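Local coordinates for protein putative phytoene/squalene synthase YisP (Bacillus subtilis subsp. subtilis, PDB 3WE9) that hydrolyses farnesyl diphosphate to farnesol and diphosphate, a phosphatase activity involved in biofilm formation, although it belongs to the phytoene/squalene synthase family, at residues 160-163 and 164-168; 244-247 and 248-251. All coordinates share one frame; numbering follows the deposited sequence.

Contact 1: residues 160-163 and 164-168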
loop_
_atom_site.group_PDB
_atom_site.type_symbol
_atom_site.label_atom_id
_atom_site.label_comp_id
_atom_site.label_asym_id
_atom_site.label_seq_id
_atom_site.Cartn_x
_atom_site.Cartn_y
_atom_site.Cartn_z
ATOM N N GLN A 160 2.556 -2.610 0.876
ATOM C CA GLN A 160 3.207 -2.122 2.087
ATOM C C GLN A 160 4.676 -2.566 2.075
ATOM O O GLN A 160 5.577 -1.805 2.439
ATOM C CB GLN A 160 2.488 -2.662 3.327
ATOM C CG GLN A 160 2.970 -2.046 4.626
ATOM C CD GLN A 160 2.676 -0.555 4.713
ATOM O OE1 GLN A 160 3.080 0.222 3.851
ATOM N NE2 GLN A 160 1.973 -0.151 5.764
ATOM N N LEU A 161 4.924 -3.798 1.647
ATOM C CA LEU A 161 6.295 -4.294 1.576
ATOM C C LEU A 161 7.089 -3.462 0.580
ATOM O O LEU A 161 8.256 -3.144 0.813
ATOM C CB LEU A 161 6.332 -5.763 1.152
ATOM C CG LEU A 161 5.874 -6.792 2.195
ATOM C CD1 LEU A 161 5.956 -8.198 1.593
ATOM C CD2 LEU A 161 6.744 -6.691 3.441
ATOM N N VAL A 162 6.463 -3.100 -0.532
ATOM C CA VAL A 162 7.169 -2.292 -1.525
ATOM C C VAL A 162 7.509 -0.921 -0.948
ATOM O O VAL A 162 8.619 -0.414 -1.125
ATOM C CB VAL A 162 6.336 -2.131 -2.808
ATOM C CG1 VAL A 162 7.022 -1.145 -3.760
ATOM C CG2 VAL A 162 6.201 -3.485 -3.489
ATOM N N ARG A 163 6.553 -0.317 -0.254
ATOM C CA ARG A 163 6.797 0.979 0.355
ATOM C C ARG A 163 7.954 0.872 1.343
ATOM O O ARG A 163 8.834 1.732 1.378
ATOM C CB ARG A 163 5.536 1.473 1.069
ATOM C CG ARG A 163 4.450 1.945 0.119
ATOM C CD ARG A 163 3.159 2.222 0.862
ATOM N NE ARG A 163 2.185 2.906 0.019
ATOM C CZ ARG A 163 2.241 4.198 -0.294
ATOM N NH1 ARG A 163 3.227 4.953 0.171
ATOM N NH2 ARG A 163 1.310 4.735 -1.071
ATOM N N PHE A 164 7.951 -0.193 2.141
ATOM C CA PHE A 164 9.010 -0.404 3.120
ATOM C C PHE A 164 10.374 -0.483 2.444
ATOM O O PHE A 164 11.340 0.105 2.919
ATOM C CB PHE A 164 8.779 -1.698 3.914
ATOM C CG PHE A 164 7.609 -1.642 4.862
ATOM C CD1 PHE A 164 6.898 -0.456 5.058
ATOM C CD2 PHE A 164 7.232 -2.779 5.578
ATOM C CE1 PHE A 164 5.832 -0.401 5.955
ATOM C CE2 PHE A 164 6.163 -2.737 6.481
ATOM C CZ PHE A 164 5.462 -1.545 6.670
ATOM N N LEU A 165 10.439 -1.222 1.337
ATOM C CA LEU A 165 11.678 -1.406 0.581
ATOM C C LEU A 165 12.139 -0.185 -0.224
ATOM O O LEU A 165 13.268 -0.158 -0.721
ATOM C CB LEU A 165 11.515 -2.589 -0.383
ATOM C CG LEU A 165 11.386 -3.989 0.241
ATOM C CD1 LEU A 165 10.984 -5.005 -0.827
ATOM C CD2 LEU A 165 12.706 -4.386 0.877
ATOM N N SER A 166 11.267 0.809 -0.352
ATOM C CA SER A 166 11.555 2.019 -1.128
ATOM C C SER A 166 12.235 3.158 -0.370
ATOM O O SER A 166 12.653 4.147 -0.978
ATOM C CB SER A 166 10.251 2.571 -1.723
ATOM O OG SER A 166 9.606 1.626 -2.557
ATOM N N ASP A 167 12.357 3.037 0.946
ATOM C CA ASP A 167 12.932 4.127 1.723
ATOM C C ASP A 167 13.367 3.650 3.100
ATOM O O ASP A 167 12.533 3.297 3.936
ATOM C CB ASP A 167 11.875 5.232 1.842
ATOM C CG ASP A 167 12.358 6.458 2.599
ATOM O OD1 ASP A 167 13.568 6.590 2.879
ATOM O OD2 ASP A 167 11.496 7.309 2.902
ATOM N N LEU A 168 14.679 3.627 3.318
ATOM C CA LEU A 168 15.245 3.202 4.593
ATOM C C LEU A 168 16.059 4.337 5.210
ATOM O O LEU A 168 17.061 4.100 5.888
ATOM C CB LEU A 168 16.130 1.968 4.385
ATOM C CG LEU A 168 15.438 0.728 3.794
ATOM C CD1 LEU A 168 16.455 -0.409 3.669
ATOM C CD2 LEU A 168 14.264 0.312 4.681
HETATM O O HOH W 1 9.779 3.053 3.587
#
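Phe164 lies against Gln160, one helical turn earlier. Its backbone N-H gives a nearly straight bond to Gln160 O (2.9 Å, 160°), and the same oxygen sits over one face of the ring, offset toward the rim. With Gln160 CG anti to the backbone N (chi1 -172°) and the chain bent at the next bond, CG comes to 3.3 Å from Phe164 CZ and the amide lies 19° from parallel to the ring. A glutamine suits this place because its methylene and amide pack obliquely past the CZ/CE1 rim, on the same side as Gln160 O, while NE2 bonds to Thr128 OG1. Leu165 continues the helical pattern, N to Leu161 O at 3.0 Å, and its branched side chain packs on Ile208 and Ala209 of helix 199-221. Ser166 is small and carries a hydroxyl that turns back to its own helix: OG donates to Val162 O at 2.7 Å, approaching from above the carbonyl plane, which satisfies it locally. Its N bonds to Arg163 O at 3.1 Å, a tighter turn than the preceding ones. At Asp167 the backbone has left helical angles, and a water 2.7 Å from Arg163 O and 2.8 Å from Asp167 O links the two carbonyls; OD1 accepts from the N-H of Gly169. Such a helix C-terminus, its serine hydroxyl bonded four residues back, belongs to the all-helical squalene/phytoene synthase fold.

Contact 2: residues 244-247 and 248-251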
loop_
_atom_site.group_PDB
_atom_site.type_symbol
_atom_site.label_atom_id
_atom_site.label_comp_id
_atom_site.label_asym_id
_atom_site.label_seq_id
_atom_site.Cartn_x
_atom_site.Cartn_y
_atom_site.Cartn_z
ATOM N N VAL A 244 8.166 -0.031 -9.325
ATOM C CA VAL A 244 8.896 0.614 -8.244
ATOM C C VAL A 244 10.108 -0.240 -7.857
ATOM O O VAL A 244 11.220 0.269 -7.708
ATOM C CB VAL A 244 7.992 0.822 -6.999
ATOM C CG1 VAL A 244 8.839 1.278 -5.804
ATOM C CG2 VAL A 244 6.930 1.868 -7.297
ATOM N N LEU A 245 9.885 -1.541 -7.700
ATOM C CA LEU A 245 10.961 -2.462 -7.344
ATOM C C LEU A 245 12.036 -2.475 -8.429
ATOM O O LEU A 245 13.235 -2.527 -8.137
ATOM C CB LEU A 245 10.406 -3.877 -7.145
ATOM C CG LEU A 245 9.481 -4.039 -5.932
ATOM C CD1 LEU A 245 8.832 -5.408 -5.948
ATOM C CD2 LEU A 245 10.284 -3.827 -4.651
ATOM N N GLU A 246 11.611 -2.427 -9.688
ATOM C CA GLU A 246 12.573 -2.424 -10.786
ATOM C C GLU A 246 13.398 -1.132 -10.792
ATOM O O GLU A 246 14.605 -1.162 -11.047
ATOM C CB GLU A 246 11.847 -2.607 -12.123
ATOM C CG GLU A 246 11.135 -3.948 -12.250
ATOM C CD GLU A 246 12.094 -5.138 -12.332
ATOM O OE1 GLU A 246 12.920 -5.329 -11.408
ATOM O OE2 GLU A 246 12.019 -5.889 -13.332
ATOM N N LYS A 247 12.758 -0.005 -10.488
ATOM C CA LYS A 247 13.459 1.278 -10.460
ATOM C C LYS A 247 14.521 1.276 -9.367
ATOM O O LYS A 247 15.644 1.751 -9.562
ATOM C CB LYS A 247 12.478 2.432 -10.213
ATOM C CG LYS A 247 13.145 3.812 -10.254
ATOM C CD LYS A 247 12.149 4.959 -10.122
ATOM C CE LYS A 247 12.862 6.309 -10.234
ATOM N NZ LYS A 247 11.928 7.466 -10.162
ATOM N N ILE A 248 14.155 0.745 -8.206
ATOM C CA ILE A 248 15.080 0.674 -7.083
ATOM C C ILE A 248 16.308 -0.137 -7.501
ATOM O O ILE A 248 17.443 0.248 -7.218
ATOM C CB ILE A 248 14.395 0.021 -5.852
ATOM C CG1 ILE A 248 13.241 0.921 -5.380
ATOM C CG2 ILE A 248 15.415 -0.192 -4.732
ATOM C CD1 ILE A 248 12.385 0.332 -4.262
ATOM N N ARG A 249 16.078 -1.254 -8.182
ATOM C CA ARG A 249 17.181 -2.092 -8.639
ATOM C C ARG A 249 18.037 -1.317 -9.639
ATOM O O ARG A 249 19.264 -1.392 -9.609
ATOM C CB ARG A 249 16.645 -3.368 -9.290
ATOM C CG ARG A 249 16.037 -4.340 -8.295
ATOM C CD ARG A 249 15.384 -5.532 -8.983
ATOM N NE ARG A 249 14.853 -6.475 -8.004
ATOM C CZ ARG A 249 13.615 -6.954 -8.020
ATOM N NH1 ARG A 249 12.766 -6.584 -8.974
ATOM N NH2 ARG A 249 13.223 -7.793 -7.075
ATOM N N ALA A 250 17.370 -0.569 -10.514
ATOM C CA ALA A 250 18.035 0.235 -11.535
ATOM C C ALA A 250 18.866 1.349 -10.911
ATOM O O ALA A 250 19.859 1.802 -11.485
ATOM C CB ALA A 250 16.994 0.836 -12.487
ATOM N N LYS A 251 18.455 1.794 -9.732
ATOM C CA LYS A 251 19.174 2.855 -9.054
ATOM C C LYS A 251 20.065 2.331 -7.940
ATOM O O LYS A 251 20.283 3.002 -6.931
ATOM C CB LYS A 251 18.197 3.889 -8.510
ATOM C CG LYS A 251 17.312 4.523 -9.575
ATOM C CD LYS A 251 18.127 5.294 -10.592
ATOM C CE LYS A 251 17.227 5.959 -11.623
ATOM N NZ LYS A 251 18.030 6.700 -12.634
#
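The last turns of helix 228-250 are held by i to i+4 backbone bonds, Ile248 N to Val244 O (3.0 Å), Arg249 N to Leu245 O, Ala250 N to Glu246 O and, more bent, Lys251 N to Lys247 O (2.8 Å), before Lys251 becomes the first residue to leave helical angles. On the buried side Ile248 lays its longer branch back along the preceding turn, CD1 meeting Val244 CG1 at 4.0 Å. CG1 of Ile248 lies beside its own backbone N (chi1 -64°), which also brings it to 3.2 Å from Val244 O. Two beta-branched residues here give a compact apolar surface, and both touch Ser166. Elsewhere on the helix Glu246 and Arg249, three residues apart, form a salt bridge in which OE1 lies 2.7 Å from NH1. Bending of the glutamate chain at chi2 (-68°) turns its carboxylate toward the end of the arginine, where OE1 meets the edge of the guanidinium, close to its plane. Yet the two flat groups are nearly perpendicular, 88° apart, and NH1 meets OE1 from above the carboxylate plane. The long arginine also bridges to helix 199-221, NE to Glu206 and NH1 to Glu213. Lys247 is fully extended, and its NZ reaches Ala261 O and Glu266, while its CG lies 4.3 Å from Lys251 CG. Arg249 is thus shared among three carboxylates, a setting that would probably stabilise its positive charge, and Lys247 likewise gains an acidic partner, so charged chains tie the end of this helix to neighbouring parts of the fold.

In the fold
Contact 1 comes first along the chain, at the C-terminal end of helix 145-165, and contact 2 follows at the end of helix 228-250. Their centres lie about 12 Å apart, on the same side of the chain's centre, with contact 1 the deeper of the two, and they touch directly: Val162 CG1 meets Val244 CG1 at 3.7 Å, and Ser166 OG packs against Ile248 CD1 at 3.5 Å. Helix 199-221 receives Leu161, Leu165 and Leu168 from contact 1 and Leu245, Ile248 and Arg249 from contact 2, with Trp205 meeting residues of both. Two helix ends are thereby joined through a largely apolar seam in which the Ser166 hydroxyl is packed, within the all-helical fold of this monomeric enzyme.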